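Uncharacterized protein (Cricetid herpesvirus 2, PDB 4ZKQ) binds chemokines and probably serves the virus as a decoy receptor. Local coordinates at residues A[15-20]-A[214-219]; A[298-303]-A[359-364]. All blocks are in the same frame, centred on the assembly; numbering follows the deposited sequence.

Contact 1. Residues A[15-20]-A[214-219]; sequences SKVSSR and SKKIYH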
ATOM      1  N   SER A  15      18.810  15.447 -11.998  1.00 65.42           N
ATOM      2  CA  SER A  15      20.069  15.092 -11.348  1.00 69.00           C
ATOM      3  C   SER A  15      20.099  15.417  -9.852  1.00 64.32           C
ATOM      4  O   SER A  15      20.825  14.774  -9.089  1.00 41.60           O
ATOM      5  CB  SER A  15      21.233  15.811 -12.040  1.00 52.01           C
ATOM      6  OG  SER A  15      21.645  15.128 -13.209  1.00 49.72           O
ATOM      7  N   LYS A  16      19.310  16.407  -9.441  1.00 52.27           N
ATOM      8  CA  LYS A  16      19.391  16.951  -8.085  1.00 53.70           C
ATOM      9  C   LYS A  16      18.525  16.200  -7.074  1.00 49.37           C
ATOM     10  O   LYS A  16      18.725  16.332  -5.866  1.00 33.24           O
ATOM     11  CB  LYS A  16      18.985  18.427  -8.091  1.00 73.33           C
ATOM     12  CG  LYS A  16      17.481  18.654  -8.122  1.00 66.41           C
ATOM     13  CD  LYS A  16      17.152  20.118  -8.363  1.00 74.34           C
ATOM     14  CE  LYS A  16      17.699  20.582  -9.705  1.00 79.98           C
ATOM     15  NZ  LYS A  16      17.369  22.004  -9.997  1.00 69.50           N
ATOM     16  N   VAL A  17      17.562  15.430  -7.566  1.00 38.40           N
ATOM     17  CA  VAL A  17      16.680  14.652  -6.696  1.00 38.91           C
ATOM     18  C   VAL A  17      17.503  13.707  -5.824  1.00 21.63           C
ATOM     19  O   VAL A  17      18.514  13.167  -6.274  1.00 25.06           O
ATOM     20  CB  VAL A  17      15.658  13.835  -7.518  1.00 33.69           C
ATOM     21  CG1 VAL A  17      14.696  13.098  -6.600  1.00 25.97           C
ATOM     22  CG2 VAL A  17      14.885  14.743  -8.460  1.00 48.48           C
ATOM     23  N   SER A  18      17.087  13.514  -4.576  1.00 23.32           N
ATOM     24  CA  SER A  18      17.767  12.562  -3.703  1.00 16.03           C
ATOM     25  C   SER A  18      17.823  11.184  -4.339  1.00 16.84           C
ATOM     26  O   SER A  18      16.866  10.752  -4.978  1.00 16.49           O
ATOM     27  CB  SER A  18      17.078  12.453  -2.349  1.00 20.82           C
ATOM     28  OG  SER A  18      17.672  11.404  -1.598  1.00 18.92           O
ATOM     29  N   SER A  19      18.950  10.502  -4.158  1.00 14.85           N
ATOM     30  CA  SER A  19      19.147   9.154  -4.695  1.00 15.50           C
ATOM     31  C   SER A  19      18.901   8.099  -3.622  1.00 15.95           C
ATOM     32  O   SER A  19      19.132   6.906  -3.852  1.00 17.04           O
ATOM     33  CB  SER A  19      20.569   9.004  -5.243  1.00 18.88           C
ATOM     34  OG  SER A  19      21.513   9.261  -4.211  1.00 15.96           O
ATOM     35  N   ARG A  20      18.439   8.544  -2.451  1.00 12.85           N
ATOM     36  CA  ARG A  20      18.307   7.674  -1.285  1.00 14.34           C
ATOM     37  C   ARG A  20      16.847   7.596  -0.791  1.00 11.82           C
ATOM     38  O   ARG A  20      16.584   7.407   0.399  1.00 11.09           O
ATOM     39  CB  ARG A  20      19.247   8.162  -0.170  1.00 15.98           C
ATOM     40  CG  ARG A  20      20.735   7.933  -0.478  1.00 13.41           C
ATOM     41  CD  ARG A  20      21.672   8.650   0.507  1.00 15.66           C
ATOM     42  NE  ARG A  20      21.367  10.073   0.582  1.00 17.19           N
ATOM     43  CZ  ARG A  20      21.546  10.937  -0.413  1.00 19.21           C
ATOM     44  NH1 ARG A  20      22.051  10.546  -1.578  1.00 17.09           N
ATOM     45  NH2 ARG A  20      21.219  12.206  -0.242  1.00 19.20           N
ATOM     46  N   SER A 214       8.961   9.109   1.401  1.00 15.07           N
ATOM     47  CA  SER A 214       9.362   9.794   0.177  1.00 17.21           C
ATOM     48  C   SER A 214       9.853   8.785  -0.845  1.00 12.48           C
ATOM     49  O   SER A 214      10.827   8.084  -0.598  1.00 13.42           O
ATOM     50  CB  SER A 214      10.459  10.823   0.464  1.00 16.16           C
ATOM     51  OG  SER A 214      10.089  11.678   1.531  1.00 22.66           O
ATOM     52  N   LYS A 215       9.163   8.714  -1.980  1.00 10.86           N
ATOM     53  CA  LYS A 215       9.501   7.786  -3.042  1.00 11.80           C
ATOM     54  C   LYS A 215       9.916   8.527  -4.301  1.00 12.54           C
ATOM     55  O   LYS A 215       9.240   9.463  -4.742  1.00 16.16           O
ATOM     56  CB  LYS A 215       8.320   6.865  -3.358  1.00 14.77           C
ATOM     57  CG  LYS A 215       8.521   6.028  -4.628  1.00 10.99           C
ATOM     58  CD  LYS A 215       7.373   5.037  -4.839  1.00 15.44           C
ATOM     59  CE  LYS A 215       7.437   3.859  -3.864  1.00 16.52           C
ATOM     60  NZ  LYS A 215       6.220   2.986  -3.947  1.00 13.57           N
ATOM     61  N   LYS A 216      11.016   8.089  -4.896  1.00 14.66           N
ATOM     62  CA  LYS A 216      11.423   8.633  -6.183  1.00 12.71           C
ATOM     63  C   LYS A 216      10.632   7.945  -7.288  1.00 11.63           C
ATOM     64  O   LYS A 216      10.895   6.800  -7.659  1.00 13.39           O
ATOM     65  CB  LYS A 216      12.922   8.474  -6.423  1.00 11.85           C
ATOM     66  CG  LYS A 216      13.360   9.052  -7.776  1.00 15.48           C
ATOM     67  CD  LYS A 216      14.867   9.025  -7.965  1.00 20.34           C
ATOM     68  CE  LYS A 216      15.270   9.596  -9.320  1.00 35.01           C
ATOM     69  NZ  LYS A 216      16.712   9.351  -9.612  1.00 40.29           N
ATOM     70  N   ILE A 217       9.649   8.665  -7.801  1.00 12.86           N
ATOM     71  CA  ILE A 217       8.800   8.166  -8.871  1.00 12.65           C
ATOM     72  C   ILE A 217       8.153   9.387  -9.502  1.00 13.38           C
ATOM     73  O   ILE A 217       7.728  10.304  -8.798  1.00 16.76           O
ATOM     74  CB  ILE A 217       7.742   7.165  -8.346  1.00 15.15           C
ATOM     75  CG1 ILE A 217       6.956   6.527  -9.500  1.00 17.15           C
ATOM     76  CG2 ILE A 217       6.802   7.840  -7.362  1.00 16.13           C
ATOM     77  CD1 ILE A 217       6.234   5.250  -9.104  1.00 15.52           C
ATOM     78  N   TYR A 218       8.116   9.431 -10.825  1.00 15.05           N
ATOM     79  CA  TYR A 218       7.498  10.564 -11.493  1.00 21.55           C
ATOM     80  C   TYR A 218       6.002  10.306 -11.572  1.00 18.98           C
ATOM     81  O   TYR A 218       5.550   9.443 -12.329  1.00 18.04           O
ATOM     82  CB  TYR A 218       8.084  10.808 -12.887  1.00 22.17           C
ATOM     83  CG  TYR A 218       7.770  12.208 -13.371  1.00 46.83           C
ATOM     84  CD1 TYR A 218       6.522  12.517 -13.901  1.00 50.19           C
ATOM     85  CD2 TYR A 218       8.705  13.231 -13.255  1.00 40.75           C
ATOM     86  CE1 TYR A 218       6.220  13.801 -14.325  1.00 46.73           C
ATOM     87  CE2 TYR A 218       8.410  14.519 -13.679  1.00 49.97           C
ATOM     88  CZ  TYR A 218       7.165  14.795 -14.212  1.00 54.02           C
ATOM     89  OH  TYR A 218       6.863  16.070 -14.636  1.00 71.92           O
ATOM     90  N   HIS A 219       5.242  11.051 -10.775  1.00 18.10           N
ATOM     91  CA  HIS A 219       3.807  10.840 -10.656  1.00 16.61           C
ATOM     92  C   HIS A 219       3.050  11.984 -11.301  1.00 20.43           C
ATOM     93  O   HIS A 219       3.484  13.135 -11.262  1.00 19.41           O
ATOM     94  CB  HIS A 219       3.404  10.696  -9.187  1.00 21.56           C
ATOM     95  CG  HIS A 219       3.795  11.865  -8.339  1.00 28.41           C
ATOM     96  ND1 HIS A 219       2.942  12.917  -8.080  1.00 27.77           N
ATOM     97  CD2 HIS A 219       4.955  12.158  -7.704  1.00 22.71           C
ATOM     98  CE1 HIS A 219       3.553  13.800  -7.318  1.00 26.34           C
ATOM     99  NE2 HIS A 219       4.778  13.366  -7.072  1.00 29.23           N
TER
HETATM  100  O   HOH W   1      18.621  10.642  -7.758  1.00 31.16           O

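Contact 2. Residues A[298-303]-A[359-364]; sequences DLFQTA and MTVRLD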
ATOM      1  N   ASP A 298       2.697   7.743 -22.546  1.00 25.89           N
ATOM      2  CA  ASP A 298       4.029   7.248 -22.883  1.00 42.08           C
ATOM      3  C   ASP A 298       4.534   6.304 -21.799  1.00 33.60           C
ATOM      4  O   ASP A 298       5.713   5.976 -21.758  1.00 30.61           O
ATOM      5  CB  ASP A 298       5.010   8.410 -23.058  1.00 41.22           C
ATOM      6  CG  ASP A 298       5.192   9.219 -21.786  1.00 49.67           C
ATOM      7  OD1 ASP A 298       4.285   9.193 -20.926  1.00 51.00           O
ATOM      8  OD2 ASP A 298       6.239   9.882 -21.645  1.00 67.37           O
ATOM      9  N   LEU A 299       3.633   5.870 -20.925  1.00 28.04           N
ATOM     10  CA  LEU A 299       4.017   5.082 -19.765  1.00 31.13           C
ATOM     11  C   LEU A 299       4.748   3.802 -20.154  1.00 24.94           C
ATOM     12  O   LEU A 299       5.726   3.424 -19.513  1.00 26.89           O
ATOM     13  CB  LEU A 299       2.783   4.740 -18.924  1.00 23.71           C
ATOM     14  CG  LEU A 299       3.052   3.871 -17.696  1.00 29.57           C
ATOM     15  CD1 LEU A 299       3.877   4.643 -16.677  1.00 26.57           C
ATOM     16  CD2 LEU A 299       1.748   3.382 -17.092  1.00 26.61           C
ATOM     17  N   PHE A 300       4.279   3.132 -21.200  1.00 26.62           N
ATOM     18  CA  PHE A 300       4.837   1.834 -21.551  1.00 32.01           C
ATOM     19  C   PHE A 300       6.230   1.952 -22.164  1.00 39.03           C
ATOM     20  O   PHE A 300       6.916   0.946 -22.336  1.00 38.39           O
ATOM     21  CB  PHE A 300       3.890   1.091 -22.493  1.00 31.49           C
ATOM     22  CG  PHE A 300       2.619   0.658 -21.831  1.00 28.42           C
ATOM     23  CD1 PHE A 300       2.544  -0.556 -21.176  1.00 26.66           C
ATOM     24  CD2 PHE A 300       1.507   1.478 -21.837  1.00 31.70           C
ATOM     25  CE1 PHE A 300       1.379  -0.949 -20.551  1.00 22.98           C
ATOM     26  CE2 PHE A 300       0.337   1.087 -21.216  1.00 32.72           C
ATOM     27  CZ  PHE A 300       0.276  -0.129 -20.572  1.00 24.00           C
ATOM     28  N   GLN A 301       6.654   3.180 -22.461  1.00 40.82           N
ATOM     29  CA  GLN A 301       8.001   3.436 -22.973  1.00 45.07           C
ATOM     30  C   GLN A 301       8.997   3.686 -21.841  1.00 41.93           C
ATOM     31  O   GLN A 301      10.207   3.736 -22.067  1.00 55.86           O
ATOM     32  CB  GLN A 301       7.989   4.633 -23.928  1.00 52.90           C
ATOM     33  CG  GLN A 301       6.931   4.539 -25.019  1.00 48.56           C
ATOM     34  CD  GLN A 301       6.971   3.216 -25.762  1.00 74.60           C
ATOM     35  OE1 GLN A 301       5.933   2.608 -26.023  1.00 78.43           O
ATOM     36  NE2 GLN A 301       8.173   2.766 -26.109  1.00 85.24           N
ATOM     37  N   THR A 302       8.479   3.828 -20.624  1.00 39.00           N
ATOM     38  CA  THR A 302       9.290   4.042 -19.426  1.00 40.77           C
ATOM     39  C   THR A 302       9.588   2.757 -18.676  1.00 42.68           C
ATOM     40  O   THR A 302      10.389   2.736 -17.739  1.00 43.45           O
ATOM     41  CB  THR A 302       8.575   4.979 -18.437  1.00 55.11           C
ATOM     42  OG1 THR A 302       7.654   4.219 -17.628  1.00 27.37           O
ATOM     43  CG2 THR A 302       7.835   6.071 -19.184  1.00 26.31           C
ATOM     44  N   ALA A 303       8.923   1.689 -19.084  1.00 30.85           N
ATOM     45  CA  ALA A 303       8.835   0.490 -18.270  1.00 36.45           C
ATOM     46  C   ALA A 303      10.166  -0.257 -18.107  1.00 35.22           C
ATOM     47  O   ALA A 303      10.301  -1.090 -17.205  1.00 39.16           O
ATOM     48  CB  ALA A 303       7.793  -0.421 -18.857  1.00 30.44           C
ATOM     49  N   MET A 359      -0.538   4.103 -28.925  1.00 40.04           N
ATOM     50  CA  MET A 359      -0.182   4.373 -27.535  1.00 41.37           C
ATOM     51  C   MET A 359      -1.398   4.925 -26.806  1.00 28.46           C
ATOM     52  O   MET A 359      -1.320   5.931 -26.098  1.00 26.61           O
ATOM     53  CB  MET A 359       0.996   5.344 -27.455  1.00 38.37           C
ATOM     54  CG  MET A 359       2.279   4.785 -28.055  1.00 47.10           C
ATOM     55  SD  MET A 359       3.469   6.054 -28.521  1.00 66.60           S
ATOM     56  CE  MET A 359       4.095   6.575 -26.927  1.00 45.07           C
ATOM     57  N   THR A 360      -2.524   4.250 -27.005  1.00 27.76           N
ATOM     58  CA  THR A 360      -3.797   4.662 -26.440  1.00 34.92           C
ATOM     59  C   THR A 360      -4.349   3.586 -25.523  1.00 28.88           C
ATOM     60  O   THR A 360      -4.461   2.421 -25.905  1.00 33.13           O
ATOM     61  CB  THR A 360      -4.831   4.962 -27.550  1.00 35.51           C
ATOM     62  OG1 THR A 360      -4.296   5.944 -28.443  1.00 40.09           O
ATOM     63  CG2 THR A 360      -6.139   5.485 -26.954  1.00 40.21           C
ATOM     64  N   VAL A 361      -4.683   3.989 -24.305  1.00 28.84           N
ATOM     65  CA  VAL A 361      -5.371   3.118 -23.373  1.00 21.32           C
ATOM     66  C   VAL A 361      -6.856   3.356 -23.514  1.00 24.12           C
ATOM     67  O   VAL A 361      -7.290   4.485 -23.744  1.00 26.80           O
ATOM     68  CB  VAL A 361      -4.942   3.375 -21.915  1.00 23.64           C
ATOM     69  CG1 VAL A 361      -5.757   2.524 -20.947  1.00 24.52           C
ATOM     70  CG2 VAL A 361      -3.475   3.087 -21.744  1.00 23.93           C
ATOM     71  N   ARG A 362      -7.626   2.286 -23.375  1.00 27.30           N
ATOM     72  CA  ARG A 362      -9.068   2.388 -23.286  1.00 27.45           C
ATOM     73  C   ARG A 362      -9.560   1.709 -22.013  1.00 24.45           C
ATOM     74  O   ARG A 362      -9.277   0.533 -21.765  1.00 27.59           O
ATOM     75  CB  ARG A 362      -9.736   1.776 -24.519  1.00 33.10           C
ATOM     76  CG  ARG A 362     -11.254   1.717 -24.428  1.00 38.17           C
ATOM     77  CD  ARG A 362     -11.887   1.265 -25.740  1.00 37.40           C
ATOM     78  NE  ARG A 362     -13.301   0.929 -25.579  1.00 45.46           N
ATOM     79  CZ  ARG A 362     -14.160   0.787 -26.586  1.00 65.99           C
ATOM     80  NH1 ARG A 362     -13.764   0.960 -27.840  1.00 83.41           N
ATOM     81  NH2 ARG A 362     -15.427   0.477 -26.341  1.00 60.49           N
ATOM     82  N   LEU A 363     -10.281   2.481 -21.209  1.00 20.89           N
ATOM     83  CA  LEU A 363     -10.967   1.978 -20.028  1.00 20.60           C
ATOM     84  C   LEU A 363     -12.469   1.935 -20.261  1.00 29.08           C
ATOM     85  O   LEU A 363     -13.087   2.967 -20.523  1.00 26.79           O
ATOM     86  CB  LEU A 363     -10.664   2.858 -18.813  1.00 16.70           C
ATOM     87  CG  LEU A 363     -11.402   2.504 -17.521  1.00 23.77           C
ATOM     88  CD1 LEU A 363     -10.957   1.156 -16.985  1.00 28.23           C
ATOM     89  CD2 LEU A 363     -11.189   3.587 -16.479  1.00 25.14           C
ATOM     90  N   ASP A 364     -13.049   0.744 -20.158  1.00 25.61           N
ATOM     91  CA  ASP A 364     -14.495   0.583 -20.230  1.00 31.45           C
ATOM     92  C   ASP A 364     -15.053   0.378 -18.840  1.00 30.66           C
ATOM     93  O   ASP A 364     -14.554  -0.449 -18.077  1.00 29.62           O
ATOM     94  CB  ASP A 364     -14.875  -0.595 -21.126  1.00 31.18           C
ATOM     95  CG  ASP A 364     -14.361  -0.439 -22.534  1.00 34.14           C
ATOM     96  OD1 ASP A 364     -14.473   0.675 -23.086  1.00 34.09           O
ATOM     97  OD2 ASP A 364     -13.832  -1.427 -23.085  1.00 39.62           O
TER

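Contact 1. Residues A[15-20]-A[214-219]
Lys216 leans its aliphatic chain against Val17 and Ser18, so that a loop near the modelled N-terminus lies over the strand 206-223. The loop leads into strand 23-26 of the seven-stranded sheet, whereas Lys216 belongs to a different sheet. The contact thus sets the segment before strand 23-26 against strand 206-223. From CB, which points at the loop, CG continues anti to the backbone N (chi1 -180°), and every later torsion is also near 180°, giving a nearly straight rod that runs past the loop. Lys216 CG passes Val17 CG1 at 4.4 Å. Lys216 CD is the atom with most to touch: it lies 4.3 Å from Val17 CG1 and 4.0 Å from Ser18 O, the latter a van der Waals approach. Lys216 CE remains alongside the valine, 4.5 Å from Val17 CG1. At the tip, Lys216 NZ donates to a water at 3.0 Å, and this water donates in turn to Val17 O, 2.9 Å away, so the ammonium group reaches the loop backbone through one solvent molecule. The loop's own shape is held by an ST turn, in which Ser18 OG accepts from Arg20 N at 3.1 Å with an N-H...O angle of 163°. The same hydroxyl also bonds Glu188, whose carboxylate forms a salt bridge with Arg20. Backbone bonds from Ser214 and Lys216 to Leu22 tie the strand to the chain just beyond the loop. With methylenes against a valine methyl and a water between charge and carbonyl, the contact is a shallow surface one, in which the lysine supplies apolar cover along its length and a hydrated positive charge at its end.

Contact 2. Residues A[298-303]-A[359-364]
Met359 touches Asp298 and Gln301 from a G1 beta bulge, in which Met359 and Thr360 both face His355 as the hairpin from strand 350-355 turns into strand 360-366. The left-handed helical backbone at Met359 is that expected at the first position of such a bulge. Apolar contacts carry the meeting. The methyl CE of Met359 lies 4.0 Å from Gln301 CG and 4.1 Å from Asp298 CA; a bend at chi3 (74°) turns it onto the loop, and the methionine and glutamine side chains cross nearly at right angles. Deeper in, Val361 CG2 meets the edge of the Phe300 ring close to its plane, 4.3 Å from Phe300 CE2, and that ring also stacks with Tyr354 of the neighbouring strand. Backbone hydrogen bonds shape the loop 298-303 as two overlapping turns, Gln301 N to Asp298 O and Thr302 N to Leu299 O. Leu299 O is gripped twice, since Thr302 OG1 also donates to it at 2.8 Å, in the carbonyl plane on a lone pair. Strand 360-366 pairs with strand 290-296: Val361 bonds Phe295 within the strands and Met359 bonds Thr297 just beyond their ends, so the loop folds back over the sheet it has just left. Charges sit farther along the strand: Asp364 OD2 pairs with Arg351, while Arg362 NE donates to Asp364 OD1 at 2.8 Å and 172°, on the syn lone pair and within 4° of the guanidinium plane.

Contact 1 closes before contact 2 opens along the chain; their centres are 22 Å apart, and about 7 Å separates their nearest atoms, so they do not touch. Contact 1 uses a strand of the sheet that contains 206-223, and side chains of 298-303 rest on another strand of it, 388-395. Strand 206-223 also supplies Arg220, a long and weak ion-pair partner of Asp298. In strand 388-395, Ser389 is touched by Ile217 and His219, while Tyr388 and Glu390 are touched from 298-303. Contact 1 sets the loop leading into strand 23-26 against this sheet, and contact 2 joins the loop bordering it to the four-stranded sheet containing 360-366.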